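Local coordinates for protein ATP-dependent kinase YFH7 (Saccharomyces cerevisiae, PDB 2GA8) that acts as an ATP-dependent kinase of the P-loop type and could be involved in assembly of the endoplasmic reticulum membrane, at residues C255-K258 with F259-I262; T189-S192 with N193-L196; G322-K325 with F326-D330; D248-P251 with D252-C255. All coordinates share one frame; numbering follows the deposited sequence.

In the fold
Contact 4 lies along strand 248-256, and contact 1 begins at its end; they share Cys255. Their centres lie about 16 Å apart. The Cys255 side chain is about 2 Å from a bound mercury ion. Contact 1 is the turn that leads on to strand 262-267 of the parallel sheet. Contact 2 caps the start of helix 192-206, its centre about 14 Å from that of contact 4. The side chain of its Phe195 is about 11 Å from that of Lys37, a P-loop residue that probably binds ATP. Contact 3 ends helix 319-328, its centre about 38 Å from that of contact 1, and holds a sulfate. Its Phe326 side chain comes within about 6 Å of that of Pro33 in the same P-loop.

Contact 1 of 4, residues C255-K258 with F259-I262; sequences CISK and FTRI
Phe259 meets the first segment with its backbone and its ring. Its N donates to Ser257 OG at 3.1 Å. The hydroxyl gets there because Ser257 chi1 is 73°, which sets OG between the serine's own N and carbonyl carbon. The Phe259 ring is covered on one face by Lys258, whose CG sits over the ring centre, 3.9 Å from the centroid. This is a CH-pi contact, 13° off the ring normal, and the two side chains run alongside each other in the same direction. With an alanine here, the Lys258 methylenes would probably lose their aromatic surface and Phe230 its edge-to-face partner. Thr260 closes the turn. Its N bonds to Ser257 O at 2.9 Å, with the donor 61° out of the carbonyl plane. Residues 257-260 form a type I beta turn, which ends strand 248-256 and sends the chain toward strand 262-267. The Thr260 side chain adds a second grip, since OG1 accepts from Ser257 N at 3.0 Å. Thr260 CB also packs on Ile256 CG2, 3.8 Å away, and the two side chains cross at about a right angle. Arg261 touches the first segment more lightly, with CD 4.0 Å from Lys258 O. Its guanidinium turns elsewhere, to hydrogen bonds with Tyr23 O, Leu226 O and Thr229 OG1.

Contact 2 of 4, residues T189-S192 with N193-L196; sequences TFDS and NNFL
Asp191 grips Asn194 through its carboxylate. Asn194 N donates to Asp191 OD1 at 3.0 Å in a fairly straight bond, 163° at the hydrogen. The N-H comes from above the carboxylate plane, 64° out of it. Asp191 CG lies opposite its own N, at chi1 -171°, and this swings the carboxylate over the first turn of the helix. OD1 also packs against Asn193 CB at 3.3 Å, and OD2 lies 3.6 Å from Asn194 CB. Asp191 is thus the N-cap of helix 192-206, which follows the loop after helix 178-181 and packs beside helix 275-285. OD2 has a second partner in Gly128 N, so both carboxylate oxygens are held. A leucine at the Asp191 position would probably leave the buried Asn194 amide without its cap and Gly128 N without this acceptor. The backbone carries the cap into the helix: Phe195 N bonds to Asp191 O at 3.1 Å, and Leu196 N to Ser192 O at 2.9 Å. Contact is looser at the outer ends of the second segment's side chains. Phe195 reaches the first segment through its CB, 3.8 Å from Asp191 O, while its ring leads away to an edge-to-face contact with Phe164. There is no solvent side here, for all the touching residues are buried. Ser192 OG hydrogen-bonds to Glu275 OE1, and the Asn193 amide to Arg127, Phe106 O and Asp103 O.

Contact 3 of 4, residues G322-K325 with F326-D330; sequences GREK and FRSND. With SO4 (sulfate ion), chain H.
The Arg327 guanidinium lies across the helix backbone with one face over Glu324 CA and Arg323 O. Each of these atoms is 3.7 Å from its plane and offset toward the rim. At the edge, in the guanidinium plane, sits sulfate O2, which accepts from Arg327 NH1 at 2.9 Å. Arg323 CD also touches this oxygen, at 3.3 Å. The sulfate probably comes from the crystallisation liquor. On its other terminal nitrogen, Arg327 forms a salt bridge, with NH2 2.9 Å from Glu324 OE1. The hydrogen bond within it is weak, bent to 129°, and the carboxylate and guanidinium planes stand 86° apart. The Arg327 chain bends at chi3, -56°, which turns the guanidinium back over the preceding turn of the helix. Glu324 is therefore joined to Arg327 by an i to i+3 ion pair on the exposed side. The i to i+4 backbone bonds of the alpha helix continue through these residues. They include Arg327 N to Arg323 O at 2.9 Å and Ser328 N to Glu324 O at 3.0 Å. The last is Asn329 N to Lys325 O, where Asn329 leaves helical geometry. The Asn329 side chain then turns forward, and its OD1 accepts from Leu331 N. Phe326 marks the buried side of helix 319-328. It packs on Glu303 and Val306 of helix 299-312, and its ring meets Tyr299 edge-to-face. Arg323 ties the same two helices together through a salt bridge to Glu303.

Contact 4 of 4, residues D248-P251 with D252-C255; sequences DPTP and DQYC
Thr250 and Gln253 are brought together by their side-chain torsions. Thr250 chi1 of 180° puts OG1 opposite the backbone N and leaves CG2 between the N and the carbonyl carbon. The Gln253 chain bends at chi2, -66°, and folds its amide back toward the threonine. The two side chains cross at about a right angle. Gln253 OE1 takes a weak hydrogen bond from Thr250 OG1, 3.4 Å long. The Thr250 methyl is pressed against the Gln253 side chain, with CG2 3.0 Å from OE1, so the fit is tight and its details are doubtful. Between them the chain makes its corner at Pro251 and Asp252. Asp252 takes a positive phi of 31°. Its carboxylate leads elsewhere, where OD2 bonds to the hydroxyl of the modified cysteine at position 121. The contact lies at the surface, on an edge strand of the mixed sheet. Strand 248-256 pairs with strand 237-243 as a beta hairpin. Thr250 keeps backbone bonds with Gly241, while Gln253 and Tyr254 both face Val239 in a classic beta bulge. Beyond the bulge, the Tyr254 side chain rests on Ile158 and Pro160 of strand 156-160, an edge strand of the parallel sheet.

Contact 1 of 4, residues C255-K258 with F259-I262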
ATOM      1  N   CYS A 255       8.968   5.838  -1.247  1.00 15.45           N
ATOM      2  CA  CYS A 255       8.664   7.181  -1.703  1.00 15.56           C
ATOM      3  C   CYS A 255       7.905   7.143  -3.015  1.00 13.67           C
ATOM      4  O   CYS A 255       8.326   6.489  -3.971  1.00 13.82           O
ATOM      5  CB  CYS A 255       9.933   8.002  -1.920  1.00 17.31           C
ATOM      6  SG  CYS A 255       9.557   9.625  -2.650  1.00 21.93           S
ATOM      7  N   ILE A 256       6.776   7.838  -3.049  1.00 12.61           N
ATOM      8  CA  ILE A 256       5.973   7.937  -4.255  1.00 13.02           C
ATOM      9  C   ILE A 256       6.161   9.387  -4.677  1.00 12.72           C
ATOM     10  O   ILE A 256       5.668  10.299  -4.012  1.00 13.58           O
ATOM     11  CB  ILE A 256       4.485   7.666  -3.968  1.00 12.00           C
ATOM     12  CG1 ILE A 256       4.313   6.232  -3.468  1.00 12.46           C
ATOM     13  CG2 ILE A 256       3.658   7.895  -5.222  1.00 12.11           C
ATOM     14  CD1 ILE A 256       2.922   5.927  -2.958  1.00 13.42           C
ATOM     15  N   SER A 257       6.883   9.597  -5.774  1.00 12.08           N
ATOM     16  CA  SER A 257       7.170  10.948  -6.256  1.00 12.48           C
ATOM     17  C   SER A 257       6.410  11.314  -7.521  1.00 12.70           C
ATOM     18  O   SER A 257       5.595  10.540  -8.022  1.00 11.29           O
ATOM     19  CB  SER A 257       8.664  11.090  -6.547  1.00 14.01           C
ATOM     20  OG  SER A 257       8.999  10.376  -7.729  1.00 14.21           O
ATOM     21  N   LYS A 258       6.704  12.500  -8.047  1.00 12.95           N
ATOM     22  CA  LYS A 258       6.067  12.958  -9.275  1.00 13.86           C
ATOM     23  C   LYS A 258       6.389  11.987 -10.414  1.00 14.57           C
ATOM     24  O   LYS A 258       5.658  11.913 -11.398  1.00 15.39           O
ATOM     25  CB  LYS A 258       6.560  14.361  -9.650  1.00 14.65           C
ATOM     26  CG  LYS A 258       8.066  14.444  -9.922  1.00 15.85           C
ATOM     27  CD  LYS A 258       8.488  15.827 -10.430  1.00 17.36           C
ATOM     28  CE  LYS A 258       8.254  16.913  -9.384  1.00 16.10           C
ATOM     29  NZ  LYS A 258       9.070  16.709  -8.154  1.00 17.40           N
ATOM     30  N   PHE A 259       7.475  11.234 -10.276  1.00 13.85           N
ATOM     31  CA  PHE A 259       7.862  10.294 -11.326  1.00 14.05           C
ATOM     32  C   PHE A 259       7.115   8.975 -11.257  1.00 12.83           C
ATOM     33  O   PHE A 259       7.093   8.219 -12.226  1.00 12.82           O
ATOM     34  CB  PHE A 259       9.370  10.047 -11.281  1.00 14.38           C
ATOM     35  CG  PHE A 259      10.178  11.275 -11.565  1.00 17.72           C
ATOM     36  CD1 PHE A 259      10.148  11.861 -12.825  1.00 17.21           C
ATOM     37  CD2 PHE A 259      10.926  11.878 -10.561  1.00 18.50           C
ATOM     38  CE1 PHE A 259      10.847  13.038 -13.081  1.00 19.68           C
ATOM     39  CE2 PHE A 259      11.627  13.051 -10.806  1.00 19.61           C
ATOM     40  CZ  PHE A 259      11.585  13.632 -12.070  1.00 19.42           C
ATOM     41  N   THR A 260       6.495   8.703 -10.113  1.00 13.32           N
ATOM     42  CA  THR A 260       5.741   7.467  -9.943  1.00 11.87           C
ATOM     43  C   THR A 260       4.400   7.577 -10.666  1.00 12.00           C
ATOM     44  O   THR A 260       3.508   8.305 -10.226  1.00 13.01           O
ATOM     45  CB  THR A 260       5.475   7.181  -8.458  1.00 12.04           C
ATOM     46  OG1 THR A 260       6.699   7.303  -7.715  1.00 10.73           O
ATOM     47  CG2 THR A 260       4.923   5.779  -8.290  1.00 10.26           C
ATOM     48  N   ARG A 261       4.258   6.847 -11.769  1.00  8.99           N
ATOM     49  CA  ARG A 261       3.025   6.881 -12.548  1.00  9.65           C
ATOM     50  C   ARG A 261       2.227   5.585 -12.403  1.00  9.04           C
ATOM     51  O   ARG A 261       1.117   5.462 -12.916  1.00 10.01           O
ATOM     52  CB  ARG A 261       3.356   7.142 -14.020  1.00 12.02           C
ATOM     53  CG  ARG A 261       4.212   8.387 -14.238  1.00 11.98           C
ATOM     54  CD  ARG A 261       3.486   9.674 -13.826  1.00 11.95           C
ATOM     55  NE  ARG A 261       2.501  10.101 -14.819  1.00 12.98           N
ATOM     56  CZ  ARG A 261       2.805  10.717 -15.962  1.00 13.23           C
ATOM     57  NH1 ARG A 261       4.071  10.994 -16.257  1.00 12.65           N
ATOM     58  NH2 ARG A 261       1.846  11.032 -16.825  1.00 15.62           N
ATOM     59  N   ILE A 262       2.816   4.621 -11.704  1.00 10.52           N
ATOM     60  CA  ILE A 262       2.190   3.330 -11.460  1.00 11.42           C
ATOM     61  C   ILE A 262       2.447   2.982  -9.997  1.00 11.80           C
ATOM     62  O   ILE A 262       3.595   2.954  -9.554  1.00 10.08           O
ATOM     63  CB  ILE A 262       2.804   2.232 -12.363  1.00 11.46           C
ATOM     64  CG1 ILE A 262       2.447   2.505 -13.823  1.00 11.92           C
ATOM     65  CG2 ILE A 262       2.308   0.857 -11.940  1.00 11.51           C
ATOM     66  CD1 ILE A 262       3.243   1.683 -14.804  1.00 15.95           C
TER

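Contact 2 of 4, residues T189-S192 with N193-L196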
ATOM      1  N   THR A 189      -5.739  -5.124  13.326  1.00 14.22           N
ATOM      2  CA  THR A 189      -4.410  -4.809  13.853  1.00 14.27           C
ATOM      3  C   THR A 189      -3.583  -3.941  12.905  1.00 13.16           C
ATOM      4  O   THR A 189      -2.360  -3.887  13.008  1.00 12.84           O
ATOM      5  CB  THR A 189      -3.601  -6.093  14.208  1.00 14.88           C
ATOM      6  OG1 THR A 189      -3.451  -6.919  13.050  1.00 18.67           O
ATOM      7  CG2 THR A 189      -4.302  -6.873  15.308  1.00 18.46           C
ATOM      8  N   PHE A 190      -4.266  -3.253  11.994  1.00 12.26           N
ATOM      9  CA  PHE A 190      -3.627  -2.353  11.027  1.00 12.90           C
ATOM     10  C   PHE A 190      -4.324  -1.004  11.139  1.00 14.52           C
ATOM     11  O   PHE A 190      -5.516  -0.945  11.463  1.00 13.40           O
ATOM     12  CB  PHE A 190      -3.831  -2.843   9.592  1.00 14.98           C
ATOM     13  CG  PHE A 190      -3.027  -4.049   9.229  1.00 16.26           C
ATOM     14  CD1 PHE A 190      -1.789  -3.913   8.608  1.00 15.97           C
ATOM     15  CD2 PHE A 190      -3.523  -5.327   9.470  1.00 17.33           C
ATOM     16  CE1 PHE A 190      -1.059  -5.033   8.226  1.00 17.68           C
ATOM     17  CE2 PHE A 190      -2.803  -6.454   9.093  1.00 17.56           C
ATOM     18  CZ  PHE A 190      -1.569  -6.310   8.467  1.00 17.76           C
ATOM     19  N   ASP A 191      -3.594   0.074  10.876  1.00 12.67           N
ATOM     20  CA  ASP A 191      -4.206   1.398  10.910  1.00 12.97           C
ATOM     21  C   ASP A 191      -4.945   1.545   9.573  1.00 11.93           C
ATOM     22  O   ASP A 191      -4.443   2.170   8.632  1.00 11.00           O
ATOM     23  CB  ASP A 191      -3.139   2.494  11.038  1.00 10.83           C
ATOM     24  CG  ASP A 191      -3.741   3.862  11.297  1.00 11.35           C
ATOM     25  OD1 ASP A 191      -4.947   4.046  11.031  1.00 10.68           O
ATOM     26  OD2 ASP A 191      -3.012   4.758  11.757  1.00 12.08           O
ATOM     27  N   SER A 192      -6.133   0.952   9.487  1.00 11.74           N
ATOM     28  CA  SER A 192      -6.928   1.015   8.265  1.00 11.29           C
ATOM     29  C   SER A 192      -7.321   2.450   7.936  1.00 10.19           C
ATOM     30  O   SER A 192      -7.503   2.792   6.763  1.00 11.41           O
ATOM     31  CB  SER A 192      -8.195   0.160   8.403  1.00 11.01           C
ATOM     32  OG  SER A 192      -9.014   0.639   9.449  1.00 12.50           O
ATOM     33  N   ASN A 193      -7.455   3.276   8.976  1.00  9.63           N
ATOM     34  CA  ASN A 193      -7.817   4.687   8.833  1.00 12.94           C
ATOM     35  C   ASN A 193      -6.795   5.410   7.955  1.00 11.88           C
ATOM     36  O   ASN A 193      -7.146   6.089   6.986  1.00 12.60           O
ATOM     37  CB  ASN A 193      -7.816   5.401  10.201  1.00 12.16           C
ATOM     38  CG  ASN A 193      -8.612   4.664  11.276  1.00 15.80           C
ATOM     39  OD1 ASN A 193      -8.672   3.441  11.299  1.00 15.87           O
ATOM     40  ND2 ASN A 193      -9.194   5.425  12.200  1.00 13.50           N
ATOM     41  N   ASN A 194      -5.524   5.275   8.318  1.00 13.04           N
ATOM     42  CA  ASN A 194      -4.470   5.947   7.574  1.00 11.46           C
ATOM     43  C   ASN A 194      -4.181   5.303   6.224  1.00 11.61           C
ATOM     44  O   ASN A 194      -3.728   5.980   5.303  1.00 12.18           O
ATOM     45  CB  ASN A 194      -3.186   6.049   8.410  1.00 11.57           C
ATOM     46  CG  ASN A 194      -2.546   7.425   8.325  1.00 13.52           C
ATOM     47  OD1 ASN A 194      -1.330   7.575   8.467  1.00 13.22           O
ATOM     48  ND2 ASN A 194      -3.366   8.440   8.100  1.00  9.10           N
ATOM     49  N   PHE A 195      -4.429   4.003   6.089  1.00  9.86           N
ATOM     50  CA  PHE A 195      -4.195   3.374   4.797  1.00 10.35           C
ATOM     51  C   PHE A 195      -5.243   3.923   3.829  1.00 10.86           C
ATOM     52  O   PHE A 195      -4.950   4.237   2.677  1.00  9.76           O
ATOM     53  CB  PHE A 195      -4.318   1.856   4.872  1.00 11.35           C
ATOM     54  CG  PHE A 195      -3.860   1.173   3.621  1.00 13.43           C
ATOM     55  CD1 PHE A 195      -2.509   0.911   3.418  1.00 14.03           C
ATOM     56  CD2 PHE A 195      -4.757   0.886   2.599  1.00 15.50           C
ATOM     57  CE1 PHE A 195      -2.057   0.377   2.211  1.00 14.62           C
ATOM     58  CE2 PHE A 195      -4.313   0.356   1.387  1.00 15.43           C
ATOM     59  CZ  PHE A 195      -2.965   0.103   1.195  1.00 15.11           C
ATOM     60  N   LEU A 196      -6.478   4.029   4.304  1.00 12.91           N
ATOM     61  CA  LEU A 196      -7.540   4.576   3.475  1.00 11.57           C
ATOM     62  C   LEU A 196      -7.155   6.008   3.107  1.00 12.09           C
ATOM     63  O   LEU A 196      -7.375   6.448   1.978  1.00 12.59           O
ATOM     64  CB  LEU A 196      -8.871   4.571   4.234  1.00 14.06           C
ATOM     65  CG  LEU A 196     -10.048   5.244   3.518  1.00 15.12           C
ATOM     66  CD1 LEU A 196     -10.279   4.568   2.168  1.00 15.65           C
ATOM     67  CD2 LEU A 196     -11.304   5.149   4.392  1.00 17.98           C
TER

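Contact 3 of 4, residues G322-K325 with F326-D330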
ATOM      1  N   GLY A 322       3.259 -25.979  12.775  1.00 16.28           N
ATOM      2  CA  GLY A 322       3.047 -24.860  11.873  1.00 16.83           C
ATOM      3  C   GLY A 322       1.884 -25.128  10.930  1.00 17.48           C
ATOM      4  O   GLY A 322       1.083 -24.233  10.651  1.00 16.24           O
ATOM      5  N   ARG A 323       1.795 -26.357  10.424  1.00 16.42           N
ATOM      6  CA  ARG A 323       0.712 -26.733   9.518  1.00 18.90           C
ATOM      7  C   ARG A 323      -0.618 -26.666  10.267  1.00 20.30           C
ATOM      8  O   ARG A 323      -1.636 -26.236   9.715  1.00 20.03           O
ATOM      9  CB  ARG A 323       0.926 -28.156   8.979  1.00 21.30           C
ATOM     10  CG  ARG A 323       2.139 -28.334   8.065  1.00 24.24           C
ATOM     11  CD  ARG A 323       2.321 -29.809   7.676  1.00 27.74           C
ATOM     12  NE  ARG A 323       3.505 -30.047   6.846  1.00 28.51           N
ATOM     13  CZ  ARG A 323       3.616 -29.681   5.572  1.00 32.33           C
ATOM     14  NH1 ARG A 323       2.613 -29.058   4.965  1.00 32.29           N
ATOM     15  NH2 ARG A 323       4.732 -29.937   4.898  1.00 33.42           N
ATOM     16  N   GLU A 324      -0.604 -27.091  11.527  1.00 20.31           N
ATOM     17  CA  GLU A 324      -1.806 -27.075  12.352  1.00 24.53           C
ATOM     18  C   GLU A 324      -2.311 -25.652  12.553  1.00 23.36           C
ATOM     19  O   GLU A 324      -3.510 -25.397  12.461  1.00 23.14           O
ATOM     20  CB  GLU A 324      -1.532 -27.718  13.713  1.00 27.04           C
ATOM     21  CG  GLU A 324      -2.667 -27.556  14.723  1.00 33.52           C
ATOM     22  CD  GLU A 324      -3.971 -28.180  14.255  1.00 36.95           C
ATOM     23  OE1 GLU A 324      -4.010 -29.416  14.075  1.00 40.91           O
ATOM     24  OE2 GLU A 324      -4.960 -27.435  14.067  1.00 38.33           O
ATOM     25  N   LYS A 325      -1.396 -24.729  12.836  1.00 22.06           N
ATOM     26  CA  LYS A 325      -1.772 -23.334  13.037  1.00 22.66           C
ATOM     27  C   LYS A 325      -2.378 -22.777  11.754  1.00 20.26           C
ATOM     28  O   LYS A 325      -3.333 -22.002  11.789  1.00 20.49           O
ATOM     29  CB  LYS A 325      -0.552 -22.499  13.439  1.00 23.77           C
ATOM     30  CG  LYS A 325      -0.871 -21.024  13.624  1.00 30.15           C
ATOM     31  CD  LYS A 325       0.327 -20.226  14.096  1.00 32.85           C
ATOM     32  CE  LYS A 325      -0.028 -18.751  14.230  1.00 33.99           C
ATOM     33  NZ  LYS A 325       1.124 -17.937  14.705  1.00 37.27           N
ATOM     34  N   PHE A 326      -1.812 -23.172  10.620  1.00 18.24           N
ATOM     35  CA  PHE A 326      -2.298 -22.721   9.324  1.00 17.76           C
ATOM     36  C   PHE A 326      -3.728 -23.206   9.102  1.00 18.43           C
ATOM     37  O   PHE A 326      -4.607 -22.434   8.732  1.00 17.52           O
ATOM     38  CB  PHE A 326      -1.402 -23.266   8.211  1.00 17.35           C
ATOM     39  CG  PHE A 326      -1.807 -22.831   6.831  1.00 16.45           C
ATOM     40  CD1 PHE A 326      -1.422 -21.588   6.335  1.00 16.95           C
ATOM     41  CD2 PHE A 326      -2.558 -23.677   6.014  1.00 16.12           C
ATOM     42  CE1 PHE A 326      -1.772 -21.197   5.052  1.00 16.24           C
ATOM     43  CE2 PHE A 326      -2.915 -23.296   4.728  1.00 16.83           C
ATOM     44  CZ  PHE A 326      -2.521 -22.053   4.242  1.00 16.97           C
ATOM     45  N   ARG A 327      -3.953 -24.495   9.332  1.00 19.30           N
ATOM     46  CA  ARG A 327      -5.274 -25.078   9.130  1.00 20.99           C
ATOM     47  C   ARG A 327      -6.363 -24.520  10.041  1.00 22.84           C
ATOM     48  O   ARG A 327      -7.506 -24.354   9.610  1.00 23.41           O
ATOM     49  CB  ARG A 327      -5.213 -26.598   9.306  1.00 24.50           C
ATOM     50  CG  ARG A 327      -4.284 -27.308   8.334  1.00 25.99           C
ATOM     51  CD  ARG A 327      -4.501 -28.814   8.406  1.00 31.00           C
ATOM     52  NE  ARG A 327      -4.325 -29.336   9.760  1.00 33.90           N
ATOM     53  CZ  ARG A 327      -3.216 -29.925  10.198  1.00 34.93           C
ATOM     54  NH1 ARG A 327      -2.176 -30.071   9.388  1.00 35.38           N
ATOM     55  NH2 ARG A 327      -3.148 -30.370  11.446  1.00 33.70           N
ATOM     56  N   SER A 328      -6.014 -24.228  11.291  1.00 22.42           N
ATOM     57  CA  SER A 328      -6.991 -23.729  12.253  1.00 24.34           C
ATOM     58  C   SER A 328      -7.191 -22.216  12.289  1.00 24.24           C
ATOM     59  O   SER A 328      -8.180 -21.740  12.844  1.00 23.23           O
ATOM     60  CB  SER A 328      -6.635 -24.214  13.659  1.00 25.70           C
ATOM     61  OG  SER A 328      -5.396 -23.684  14.090  1.00 28.85           O
ATOM     62  N   ASN A 329      -6.261 -21.462  11.708  1.00 21.60           N
ATOM     63  CA  ASN A 329      -6.367 -20.004  11.708  1.00 19.98           C
ATOM     64  C   ASN A 329      -6.822 -19.476  10.349  1.00 18.40           C
ATOM     65  O   ASN A 329      -6.048 -19.464   9.393  1.00 18.11           O
ATOM     66  CB  ASN A 329      -5.016 -19.383  12.061  1.00 20.45           C
ATOM     67  CG  ASN A 329      -5.128 -17.911  12.398  1.00 21.98           C
ATOM     68  OD1 ASN A 329      -5.987 -17.204  11.869  1.00 21.85           O
ATOM     69  ND2 ASN A 329      -4.250 -17.437  13.275  1.00 21.85           N
ATOM     70  N   ASP A 330      -8.069 -19.021  10.263  1.00 17.20           N
ATOM     71  CA  ASP A 330      -8.580 -18.525   8.991  1.00 18.41           C
ATOM     72  C   ASP A 330      -7.915 -17.246   8.485  1.00 18.67           C
ATOM     73  O   ASP A 330      -8.119 -16.852   7.335  1.00 18.81           O
ATOM     74  CB  ASP A 330     -10.100 -18.355   9.058  1.00 20.53           C
ATOM     75  CG  ASP A 330     -10.823 -19.683   9.212  1.00 23.94           C
ATOM     76  OD1 ASP A 330     -10.214 -20.732   8.897  1.00 23.34           O
ATOM     77  OD2 ASP A 330     -11.998 -19.682   9.632  1.00 24.60           O
TER
HETATM   78  S   SO4 H 404       0.096 -33.128   9.685  1.00 60.05           S
HETATM   79  O1  SO4 H 404       0.105 -33.350  11.143  1.00 59.72           O
HETATM   80  O2  SO4 H 404       0.185 -31.681   9.408  1.00 60.76           O
HETATM   81  O3  SO4 H 404       1.252 -33.812   9.074  1.00 60.33           O
HETATM   82  O4  SO4 H 404      -1.154 -33.662   9.111  1.00 59.19           O

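Contact 4 of 4, residues D248-P251 with D252-C255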
ATOM      1  N   ASP A 248       8.190  -4.043  13.996  1.00 31.04           N
ATOM      2  CA  ASP A 248       7.359  -2.845  13.987  1.00 27.87           C
ATOM      3  C   ASP A 248       7.510  -2.013  12.722  1.00 27.24           C
ATOM      4  O   ASP A 248       8.487  -2.144  11.982  1.00 25.81           O
ATOM      5  CB  ASP A 248       7.677  -1.956  15.196  1.00 27.75           C
ATOM      6  CG  ASP A 248       6.874  -2.328  16.428  1.00 28.23           C
ATOM      7  OD1 ASP A 248       5.653  -2.560  16.299  1.00 25.26           O
ATOM      8  OD2 ASP A 248       7.459  -2.372  17.531  1.00 30.89           O
ATOM      9  N   PRO A 249       6.532  -1.135  12.457  1.00 25.86           N
ATOM     10  CA  PRO A 249       6.577  -0.279  11.271  1.00 27.48           C
ATOM     11  C   PRO A 249       7.680   0.768  11.405  1.00 28.67           C
ATOM     12  O   PRO A 249       7.984   1.221  12.510  1.00 28.80           O
ATOM     13  CB  PRO A 249       5.180   0.335  11.239  1.00 25.65           C
ATOM     14  CG  PRO A 249       4.812   0.404  12.684  1.00 26.89           C
ATOM     15  CD  PRO A 249       5.279  -0.930  13.205  1.00 26.94           C
ATOM     16  N   THR A 250       8.285   1.128  10.279  1.00 29.66           N
ATOM     17  CA  THR A 250       9.352   2.117  10.254  1.00 31.24           C
ATOM     18  C   THR A 250       9.012   3.183   9.209  1.00 31.19           C
ATOM     19  O   THR A 250       8.423   2.883   8.171  1.00 28.78           O
ATOM     20  CB  THR A 250      10.712   1.457   9.931  1.00 32.90           C
ATOM     21  OG1 THR A 250      11.739   2.457   9.908  1.00 35.18           O
ATOM     22  CG2 THR A 250      10.660   0.743   8.595  1.00 31.89           C
ATOM     23  N   PRO A 251       9.381   4.443   9.476  1.00 31.45           N
ATOM     24  CA  PRO A 251       9.129   5.591   8.601  1.00 30.40           C
ATOM     25  C   PRO A 251       9.776   5.644   7.222  1.00 30.17           C
ATOM     26  O   PRO A 251      10.830   5.056   6.971  1.00 27.92           O
ATOM     27  CB  PRO A 251       9.554   6.775   9.466  1.00 31.26           C
ATOM     28  CG  PRO A 251      10.691   6.205  10.243  1.00 32.13           C
ATOM     29  CD  PRO A 251      10.137   4.864  10.670  1.00 31.75           C
ATOM     30  N   ASP A 252       9.103   6.376   6.339  1.00 29.37           N
ATOM     31  CA  ASP A 252       9.525   6.624   4.965  1.00 29.39           C
ATOM     32  C   ASP A 252      10.335   5.539   4.261  1.00 28.61           C
ATOM     33  O   ASP A 252      11.447   5.797   3.799  1.00 29.82           O
ATOM     34  CB  ASP A 252      10.308   7.936   4.919  1.00 31.81           C
ATOM     35  CG  ASP A 252       9.730   8.986   5.843  1.00 32.14           C
ATOM     36  OD1 ASP A 252       8.490   9.140   5.871  1.00 34.68           O
ATOM     37  OD2 ASP A 252      10.516   9.662   6.541  1.00 34.50           O
ATOM     38  N   GLN A 253       9.778   4.340   4.152  1.00 24.16           N
ATOM     39  CA  GLN A 253      10.478   3.247   3.486  1.00 23.98           C
ATOM     40  C   GLN A 253      10.205   3.242   1.992  1.00 22.69           C
ATOM     41  O   GLN A 253      10.982   2.697   1.206  1.00 22.87           O
ATOM     42  CB  GLN A 253      10.062   1.905   4.093  1.00 25.80           C
ATOM     43  CG  GLN A 253      10.510   1.741   5.526  1.00 30.57           C
ATOM     44  CD  GLN A 253      12.021   1.666   5.652  1.00 32.01           C
ATOM     45  OE1 GLN A 253      12.591   2.071   6.663  1.00 36.53           O
ATOM     46  NE2 GLN A 253      12.674   1.132   4.627  1.00 34.74           N
ATOM     47  N   TYR A 254       9.094   3.854   1.597  1.00 19.65           N
ATOM     48  CA  TYR A 254       8.737   3.909   0.192  1.00 18.42           C
ATOM     49  C   TYR A 254       8.364   5.333  -0.180  1.00 18.14           C
ATOM     50  O   TYR A 254       7.564   5.970   0.500  1.00 19.28           O
ATOM     51  CB  TYR A 254       7.563   2.968  -0.087  1.00 19.10           C
ATOM     52  CG  TYR A 254       7.809   1.557   0.391  1.00 22.58           C
ATOM     53  CD1 TYR A 254       8.541   0.655  -0.380  1.00 23.67           C
ATOM     54  CD2 TYR A 254       7.348   1.136   1.640  1.00 20.54           C
ATOM     55  CE1 TYR A 254       8.806  -0.634   0.082  1.00 25.14           C
ATOM     56  CE2 TYR A 254       7.609  -0.139   2.110  1.00 22.68           C
ATOM     57  CZ  TYR A 254       8.339  -1.020   1.328  1.00 24.36           C
ATOM     58  OH  TYR A 254       8.601  -2.286   1.798  1.00 26.29           O
ATOM     59  N   CYS A 255       8.968   5.838  -1.247  1.00 15.45           N
ATOM     60  CA  CYS A 255       8.664   7.181  -1.703  1.00 15.56           C
ATOM     61  C   CYS A 255       7.905   7.143  -3.015  1.00 13.67           C
ATOM     62  O   CYS A 255       8.326   6.489  -3.971  1.00 13.82           O
ATOM     63  CB  CYS A 255       9.933   8.002  -1.920  1.00 17.31           C
ATOM     64  SG  CYS A 255       9.557   9.625  -2.650  1.00 21.93           S
TER